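Local coordinates for type III restriction-modification enzyme EcoP15I Mod subunit (Escherichia coli, PDB 4ZCF), which methylates one adenine of the asymmetric DNA site 5'-CAGCAG-3' using S-adenosyl-L-methionine and, with the Res subunit, takes part in DNA restriction, at residues Glu257-Leu269 and Val379-Val391. Sequence-based numbering, arbitrary orientation.
Sequences EWKSNISDVKNLL and VYAKDYKQKLSSV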
ATOM      1  N   GLU A 257       0.136 -14.097   6.211  1.00 35.63           N
ATOM      2  CA  GLU A 257       0.464 -15.208   5.329  1.00 35.81           C
ATOM      3  C   GLU A 257      -0.621 -15.486   4.288  1.00 40.39           C
ATOM      4  O   GLU A 257      -1.820 -15.386   4.587  1.00 38.69           O
ATOM      5  CB  GLU A 257       0.572 -16.442   6.228  1.00 37.46           C
ATOM      6  CG  GLU A 257       1.324 -17.646   5.696  1.00 50.71           C
ATOM      7  CD  GLU A 257       1.387 -18.783   6.704  1.00 76.76           C
ATOM      8  OE1 GLU A 257       0.924 -18.603   7.854  1.00 75.05           O
ATOM      9  OE2 GLU A 257       1.907 -19.861   6.340  1.00 75.83           O
ATOM     10  N   TRP A 258      -0.183 -15.894   3.070  1.00 37.16           N
ATOM     11  CA  TRP A 258      -1.050 -16.341   1.977  1.00 34.79           C
ATOM     12  C   TRP A 258      -0.684 -17.757   1.646  1.00 39.30           C
ATOM     13  O   TRP A 258       0.446 -18.044   1.246  1.00 35.71           O
ATOM     14  CB  TRP A 258      -0.964 -15.456   0.735  1.00 32.46           C
ATOM     15  CG  TRP A 258      -1.719 -14.150   0.824  1.00 33.08           C
ATOM     16  CD1 TRP A 258      -2.589 -13.755   1.797  1.00 35.61           C
ATOM     17  CD2 TRP A 258      -1.630 -13.057  -0.100  1.00 32.98           C
ATOM     18  NE1 TRP A 258      -3.059 -12.489   1.529  1.00 34.49           N
ATOM     19  CE2 TRP A 258      -2.512 -12.052   0.350  1.00 35.82           C
ATOM     20  CE3 TRP A 258      -0.891 -12.832  -1.276  1.00 34.75           C
ATOM     21  CZ2 TRP A 258      -2.651 -10.828  -0.315  1.00 34.87           C
ATOM     22  CZ3 TRP A 258      -1.053 -11.623  -1.946  1.00 35.87           C
ATOM     23  CH2 TRP A 258      -1.916 -10.635  -1.456  1.00 35.91           C
ATOM     24  N   LYS A 259      -1.625 -18.666   1.888  1.00 40.49           N
ATOM     25  CA  LYS A 259      -1.418 -20.087   1.596  1.00 42.34           C
ATOM     26  C   LYS A 259      -2.694 -20.714   1.081  1.00 50.77           C
ATOM     27  O   LYS A 259      -3.784 -20.279   1.446  1.00 51.09           O
ATOM     28  CB  LYS A 259      -0.921 -20.882   2.829  1.00 43.56           C
ATOM     29  CG  LYS A 259       0.522 -20.611   3.272  1.00 55.49           C
ATOM     30  CD  LYS A 259       1.602 -21.068   2.274  1.00 57.83           C
ATOM     31  CE  LYS A 259       3.004 -21.103   2.860  1.00 46.23           C
ATOM     32  NZ  LYS A 259       3.479 -19.769   3.326  1.00 44.80           N
ATOM     33  N   SER A 260      -2.543 -21.738   0.234  1.00 49.68           N
ATOM     34  CA  SER A 260      -3.614 -22.585  -0.271  1.00 50.49           C
ATOM     35  C   SER A 260      -3.459 -23.941   0.461  1.00 56.82           C
ATOM     36  O   SER A 260      -2.344 -24.489   0.517  1.00 55.15           O
ATOM     37  CB  SER A 260      -3.494 -22.766  -1.787  1.00 54.20           C
ATOM     38  OG  SER A 260      -4.348 -23.785  -2.291  1.00 63.06           O
ATOM     39  N   ASN A 261      -4.562 -24.452   1.060  1.00 56.00           N
ATOM     40  CA  ASN A 261      -4.544 -25.754   1.733  1.00 56.55           C
ATOM     41  C   ASN A 261      -5.120 -26.878   0.841  1.00 60.74           C
ATOM     42  O   ASN A 261      -5.052 -28.049   1.216  1.00 59.50           O
ATOM     43  CB  ASN A 261      -5.214 -25.711   3.117  1.00 58.77           C
ATOM     44  CG  ASN A 261      -4.561 -26.642   4.137  1.00 98.62           C
ATOM     45  OD1 ASN A 261      -3.906 -27.651   3.807  1.00 94.79           O
ATOM     46  ND2 ASN A 261      -4.700 -26.310   5.414  1.00 95.82           N
ATOM     47  N   ILE A 262      -5.661 -26.521  -0.347  1.00 58.08           N
ATOM     48  CA  ILE A 262      -6.204 -27.499  -1.293  1.00 57.89           C
ATOM     49  C   ILE A 262      -5.464 -27.576  -2.646  1.00 60.05           C
ATOM     50  O   ILE A 262      -6.078 -27.381  -3.701  1.00 61.78           O
ATOM     51  CB  ILE A 262      -7.763 -27.536  -1.379  1.00 61.83           C
ATOM     52  CG1 ILE A 262      -8.416 -26.116  -1.374  1.00 62.03           C
ATOM     53  CG2 ILE A 262      -8.346 -28.437  -0.281  1.00 63.65           C
ATOM     54  CD1 ILE A 262      -8.741 -25.515  -2.780  1.00 66.88           C
ATOM     55  N   SER A 263      -4.140 -27.884  -2.606  1.00 52.38           N
ATOM     56  CA  SER A 263      -3.288 -28.040  -3.793  1.00 50.61           C
ATOM     57  C   SER A 263      -3.637 -29.318  -4.525  1.00 53.85           C
ATOM     58  O   SER A 263      -4.009 -30.312  -3.896  1.00 53.82           O
ATOM     59  CB  SER A 263      -1.807 -28.104  -3.419  1.00 52.33           C
ATOM     60  OG  SER A 263      -1.466 -27.231  -2.356  1.00 58.10           O
ATOM     61  N   ASP A 264      -3.444 -29.312  -5.848  1.00 49.15           N
ATOM     62  CA  ASP A 264      -3.686 -30.453  -6.722  1.00 47.53           C
ATOM     63  C   ASP A 264      -2.683 -31.578  -6.475  1.00 49.44           C
ATOM     64  O   ASP A 264      -3.106 -32.727  -6.389  1.00 48.30           O
ATOM     65  CB  ASP A 264      -3.688 -30.010  -8.190  1.00 49.37           C
ATOM     66  CG  ASP A 264      -4.724 -28.944  -8.496  1.00 60.84           C
ATOM     67  OD1 ASP A 264      -5.887 -29.091  -8.036  1.00 64.40           O
ATOM     68  OD2 ASP A 264      -4.375 -27.955  -9.182  1.00 59.15           O
ATOM     69  N   VAL A 265      -1.364 -31.251  -6.347  1.00 46.23           N
ATOM     70  CA  VAL A 265      -0.299 -32.236  -6.069  1.00 45.41           C
ATOM     71  C   VAL A 265      -0.481 -32.841  -4.677  1.00 48.52           C
ATOM     72  O   VAL A 265      -0.460 -34.068  -4.555  1.00 49.47           O
ATOM     73  CB  VAL A 265       1.152 -31.719  -6.310  1.00 48.71           C
ATOM     74  CG1 VAL A 265       2.203 -32.786  -5.967  1.00 47.98           C
ATOM     75  CG2 VAL A 265       1.333 -31.270  -7.745  1.00 48.51           C
ATOM     76  N   LYS A 266      -0.677 -31.987  -3.648  1.00 42.88           N
ATOM     77  CA  LYS A 266      -0.892 -32.375  -2.254  1.00 42.77           C
ATOM     78  C   LYS A 266      -2.073 -33.356  -2.128  1.00 49.23           C
ATOM     79  O   LYS A 266      -1.929 -34.393  -1.461  1.00 49.88           O
ATOM     80  CB  LYS A 266      -1.122 -31.117  -1.393  1.00 45.01           C
ATOM     81  CG  LYS A 266      -1.633 -31.371   0.024  1.00 48.70           C
ATOM     82  CD  LYS A 266      -2.833 -30.516   0.285  1.00 53.45           C
ATOM     83  CE  LYS A 266      -3.691 -31.090   1.376  1.00 53.18           C
ATOM     84  NZ  LYS A 266      -5.108 -30.705   1.187  1.00 44.08           N
ATOM     85  N   ASN A 267      -3.224 -33.025  -2.788  1.00 45.96           N
ATOM     86  CA  ASN A 267      -4.448 -33.829  -2.804  1.00 45.58           C
ATOM     87  C   ASN A 267      -4.237 -35.197  -3.461  1.00 52.23           C
ATOM     88  O   ASN A 267      -4.799 -36.186  -2.992  1.00 52.69           O
ATOM     89  CB  ASN A 267      -5.599 -33.096  -3.475  1.00 40.56           C
ATOM     90  CG  ASN A 267      -6.273 -32.009  -2.669  1.00 50.42           C
ATOM     91  OD1 ASN A 267      -6.360 -32.070  -1.442  1.00 49.43           O
ATOM     92  ND2 ASN A 267      -6.859 -31.023  -3.367  1.00 33.40           N
ATOM     93  N   LEU A 268      -3.419 -35.253  -4.522  1.00 50.36           N
ATOM     94  CA  LEU A 268      -3.091 -36.471  -5.268  1.00 51.11           C
ATOM     95  C   LEU A 268      -2.310 -37.444  -4.389  1.00 56.53           C
ATOM     96  O   LEU A 268      -2.642 -38.624  -4.357  1.00 57.26           O
ATOM     97  CB  LEU A 268      -2.282 -36.092  -6.529  1.00 51.51           C
ATOM     98  CG  LEU A 268      -1.639 -37.210  -7.350  1.00 57.17           C
ATOM     99  CD1 LEU A 268      -2.609 -37.778  -8.367  1.00 57.69           C
ATOM    100  CD2 LEU A 268      -0.390 -36.707  -8.061  1.00 59.83           C
ATOM    101  N   LEU A 269      -1.276 -36.940  -3.689  1.00 53.50           N
ATOM    102  CA  LEU A 269      -0.395 -37.699  -2.804  1.00 53.31           C
ATOM    103  C   LEU A 269      -1.119 -38.234  -1.581  1.00 57.96           C
ATOM    104  O   LEU A 269      -0.842 -39.358  -1.190  1.00 57.38           O
ATOM    105  CB  LEU A 269       0.827 -36.864  -2.381  1.00 53.07           C
ATOM    106  CG  LEU A 269       2.124 -37.044  -3.180  1.00 56.65           C
ATOM    107  CD1 LEU A 269       2.064 -36.290  -4.473  1.00 56.92           C
ATOM    108  CD2 LEU A 269       3.307 -36.492  -2.403  1.00 57.40           C
ATOM    109  N   VAL A 379       8.132 -34.639   7.901  1.00 44.16           N
ATOM    110  CA  VAL A 379       7.132 -33.720   7.358  1.00 43.69           C
ATOM    111  C   VAL A 379       6.290 -34.490   6.354  1.00 47.47           C
ATOM    112  O   VAL A 379       6.833 -34.976   5.372  1.00 46.52           O
ATOM    113  CB  VAL A 379       7.810 -32.445   6.747  1.00 46.55           C
ATOM    114  CG1 VAL A 379       6.822 -31.606   5.939  1.00 46.04           C
ATOM    115  CG2 VAL A 379       8.480 -31.592   7.829  1.00 45.72           C
ATOM    116  N   TYR A 380       4.966 -34.605   6.623  1.00 44.90           N
ATOM    117  CA  TYR A 380       3.964 -35.295   5.794  1.00 43.67           C
ATOM    118  C   TYR A 380       3.374 -34.402   4.719  1.00 44.55           C
ATOM    119  O   TYR A 380       3.019 -33.258   4.990  1.00 44.71           O
ATOM    120  CB  TYR A 380       2.814 -35.805   6.670  1.00 44.93           C
ATOM    121  CG  TYR A 380       3.128 -37.050   7.464  1.00 47.69           C
ATOM    122  CD1 TYR A 380       3.696 -36.967   8.735  1.00 49.94           C
ATOM    123  CD2 TYR A 380       2.801 -38.312   6.977  1.00 48.53           C
ATOM    124  CE1 TYR A 380       3.943 -38.111   9.492  1.00 50.84           C
ATOM    125  CE2 TYR A 380       3.071 -39.465   7.712  1.00 49.08           C
ATOM    126  CZ  TYR A 380       3.618 -39.360   8.979  1.00 56.14           C
ATOM    127  OH  TYR A 380       3.857 -40.498   9.713  1.00 53.84           O
ATOM    128  N   ALA A 381       3.181 -34.966   3.531  1.00 40.00           N
ATOM    129  CA  ALA A 381       2.604 -34.323   2.354  1.00 40.58           C
ATOM    130  C   ALA A 381       1.215 -33.657   2.573  1.00 47.01           C
ATOM    131  O   ALA A 381       0.875 -32.702   1.871  1.00 46.99           O
ATOM    132  CB  ALA A 381       2.519 -35.333   1.225  1.00 41.16           C
ATOM    133  N   LYS A 382       0.406 -34.190   3.515  1.00 43.18           N
ATOM    134  CA  LYS A 382      -0.936 -33.699   3.838  1.00 41.98           C
ATOM    135  C   LYS A 382      -0.874 -32.314   4.479  1.00 46.72           C
ATOM    136  O   LYS A 382      -1.829 -31.538   4.348  1.00 48.29           O
ATOM    137  CB  LYS A 382      -1.682 -34.690   4.758  1.00 43.03           C
ATOM    138  CG  LYS A 382      -1.010 -34.974   6.104  1.00 37.00           C
ATOM    139  CD  LYS A 382      -1.848 -35.930   6.921  1.00 40.94           C
ATOM    140  CE  LYS A 382      -1.118 -36.528   8.106  1.00 49.42           C
ATOM    141  NZ  LYS A 382      -0.746 -35.499   9.115  1.00 65.43           N
ATOM    142  N   ASP A 383       0.260 -32.025   5.171  1.00 40.48           N
ATOM    143  CA  ASP A 383       0.566 -30.779   5.863  1.00 39.19           C
ATOM    144  C   ASP A 383       1.187 -29.692   4.961  1.00 41.06           C
ATOM    145  O   ASP A 383       1.602 -28.652   5.470  1.00 40.43           O
ATOM    146  CB  ASP A 383       1.409 -31.055   7.124  1.00 40.71           C
ATOM    147  CG  ASP A 383       0.596 -31.705   8.234  1.00 49.64           C
ATOM    148  OD1 ASP A 383      -0.467 -31.164   8.583  1.00 51.64           O
ATOM    149  OD2 ASP A 383       1.010 -32.771   8.727  1.00 55.72           O
ATOM    150  N   TYR A 384       1.204 -29.923   3.625  1.00 36.03           N
ATOM    151  CA  TYR A 384       1.737 -29.018   2.611  1.00 34.57           C
ATOM    152  C   TYR A 384       0.762 -27.875   2.329  1.00 40.46           C
ATOM    153  O   TYR A 384      -0.447 -28.093   2.130  1.00 41.91           O
ATOM    154  CB  TYR A 384       2.107 -29.766   1.312  1.00 34.07           C
ATOM    155  CG  TYR A 384       2.542 -28.849   0.188  1.00 33.85           C
ATOM    156  CD1 TYR A 384       3.753 -28.160   0.249  1.00 34.53           C
ATOM    157  CD2 TYR A 384       1.732 -28.649  -0.930  1.00 34.10           C
ATOM    158  CE1 TYR A 384       4.140 -27.284  -0.764  1.00 33.37           C
ATOM    159  CE2 TYR A 384       2.106 -27.766  -1.946  1.00 34.58           C
ATOM    160  CZ  TYR A 384       3.309 -27.081  -1.853  1.00 41.32           C
ATOM    161  OH  TYR A 384       3.691 -26.213  -2.846  1.00 42.13           O
ATOM    162  N   LYS A 385       1.311 -26.654   2.325  1.00 35.51           N
ATOM    163  CA  LYS A 385       0.596 -25.408   2.107  1.00 34.67           C
ATOM    164  C   LYS A 385       1.275 -24.684   0.967  1.00 38.68           C
ATOM    165  O   LYS A 385       2.481 -24.505   1.014  1.00 38.91           O
ATOM    166  CB  LYS A 385       0.571 -24.582   3.401  1.00 36.57           C
ATOM    167  CG  LYS A 385      -0.207 -25.278   4.546  1.00 45.83           C
ATOM    168  CD  LYS A 385      -1.129 -24.334   5.333  1.00 66.79           C
ATOM    169  CE  LYS A 385      -2.369 -23.866   4.591  1.00 78.09           C
ATOM    170  NZ  LYS A 385      -3.310 -23.117   5.472  1.00 81.99           N
ATOM    171  N   GLN A 386       0.531 -24.373  -0.106  1.00 35.63           N
ATOM    172  CA  GLN A 386       1.073 -23.757  -1.319  1.00 35.01           C
ATOM    173  C   GLN A 386       1.136 -22.266  -1.161  1.00 39.40           C
ATOM    174  O   GLN A 386       0.115 -21.635  -0.881  1.00 41.48           O
ATOM    175  CB  GLN A 386       0.235 -24.172  -2.555  1.00 36.29           C
ATOM    176  CG  GLN A 386       0.649 -23.589  -3.925  1.00 42.42           C
ATOM    177  CD  GLN A 386       1.959 -24.099  -4.464  1.00 69.98           C
ATOM    178  OE1 GLN A 386       2.927 -23.341  -4.629  1.00 69.20           O
ATOM    179  NE2 GLN A 386       2.022 -25.389  -4.779  1.00 65.16           N
ATOM    180  N   LYS A 387       2.341 -21.708  -1.327  1.00 34.27           N
ATOM    181  CA  LYS A 387       2.659 -20.272  -1.263  1.00 32.86           C
ATOM    182  C   LYS A 387       2.456 -19.592  -2.641  1.00 37.72           C
ATOM    183  O   LYS A 387       2.340 -20.271  -3.682  1.00 38.44           O
ATOM    184  CB  LYS A 387       4.139 -20.088  -0.843  1.00 33.44           C
ATOM    185  CG  LYS A 387       5.129 -20.516  -1.930  1.00 31.44           C
ATOM    186  CD  LYS A 387       6.561 -20.449  -1.504  1.00 35.11           C
ATOM    187  CE  LYS A 387       7.463 -20.639  -2.691  1.00 30.56           C
ATOM    188  NZ  LYS A 387       8.566 -21.590  -2.412  1.00 38.86           N
ATOM    189  N   LEU A 388       2.532 -18.245  -2.657  1.00 31.28           N
ATOM    190  CA  LEU A 388       2.486 -17.522  -3.910  1.00 28.88           C
ATOM    191  C   LEU A 388       3.928 -17.175  -4.307  1.00 31.46           C
ATOM    192  O   LEU A 388       4.518 -16.275  -3.737  1.00 30.17           O
ATOM    193  CB  LEU A 388       1.603 -16.265  -3.775  1.00 28.15           C
ATOM    194  CG  LEU A 388       1.524 -15.272  -4.943  1.00 30.07           C
ATOM    195  CD1 LEU A 388       1.002 -15.938  -6.236  1.00 29.31           C
ATOM    196  CD2 LEU A 388       0.670 -14.119  -4.569  1.00 29.48           C
ATOM    197  N   SER A 389       4.506 -17.922  -5.253  1.00 30.43           N
ATOM    198  CA  SER A 389       5.843 -17.640  -5.767  1.00 30.20           C
ATOM    199  C   SER A 389       5.794 -16.339  -6.639  1.00 32.83           C
ATOM    200  O   SER A 389       4.769 -16.067  -7.254  1.00 31.46           O
ATOM    201  CB  SER A 389       6.398 -18.836  -6.532  1.00 32.75           C
ATOM    202  OG  SER A 389       7.441 -18.429  -7.417  1.00 46.29           O
ATOM    203  N   SER A 390       6.876 -15.529  -6.644  1.00 30.34           N
ATOM    204  CA  SER A 390       6.920 -14.244  -7.364  1.00 30.71           C
ATOM    205  C   SER A 390       6.965 -14.325  -8.895  1.00 34.23           C
ATOM    206  O   SER A 390       6.600 -13.351  -9.573  1.00 32.21           O
ATOM    207  CB  SER A 390       8.049 -13.359  -6.839  1.00 34.30           C
ATOM    208  OG  SER A 390       9.324 -13.851  -7.216  1.00 40.13           O
ATOM    209  N   VAL A 391       7.440 -15.470  -9.435  1.00 30.39           N
ATOM    210  CA  VAL A 391       7.559 -15.699 -10.885  1.00 29.21           C
ATOM    211  C   VAL A 391       6.561 -16.758 -11.343  1.00 36.51           C
ATOM    212  O   VAL A 391       6.741 -17.934 -11.031  1.00 37.86           O
ATOM    213  CB  VAL A 391       9.017 -16.040 -11.316  1.00 30.08           C
ATOM    214  CG1 VAL A 391       9.119 -16.222 -12.839  1.00 28.85           C
ATOM    215  CG2 VAL A 391       9.983 -14.982 -10.829  1.00 28.99           C
TER
HETATM  216  O   HOH W   1       2.406 -16.947  -0.189  1.00 17.72           O
HETATM  217  O   HOH W   2      -1.794 -27.260   0.089  1.00 45.77           O
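Lys-266 lays its aliphatic chain over the turn at Ala-381 to Tyr-384: its CB meets the edge of the Tyr-384 ring near the ring plane, 3.8 Å from CD2, and its CG and CE pass the carbonyl oxygens of Ala-381 and Lys-382. A bend at chi2 (-129°) in an otherwise extended chain carries the ammonium group back to its own segment, where NZ donates to Asn-261 O at 2.7 Å, nearly in line with that C=O, and to Asn-267 OD1 from above the amide plane. A leucine here would probably leave the carbonyl of Asn-261 and the amide of Asn-267 without this shared donor and free the turn before helix 264-279 to shift. Beyond the turn the chains run antiparallel through one hydrogen-bonded pair, Ser-260 with Gln-386, each N donating to the other's O at 2.9 Å. Two waters extend this short pairing. One is gripped by Ser-263 OG, Ser-260 O and Tyr-384 O; the other joins Trp-258 O to Leu-388 N. The aliphatic part of Lys-259 crosses Lys-385 and Lys-387, its CD 3.7 Å from Lys-387 N, while Leu-388 CD2 reaches the Trp-258 ring edge at CE3 (3.9 Å). At the far end Leu-269 CD2 touches Ala-381 CB. The contact thus joins the loop leading into helix 264-279 to the turn and extended chain that leave strand 376-380: Leu-269 also packs on strand 313-318, Trp-258 and Leu-388 meet Phe-429 of helix 420-430, Tyr-384 lies against a DNA phosphate, and Leu-388 and Ser-389 pair in parallel with a strand of the second subunit, so that the sheet continues across the interface.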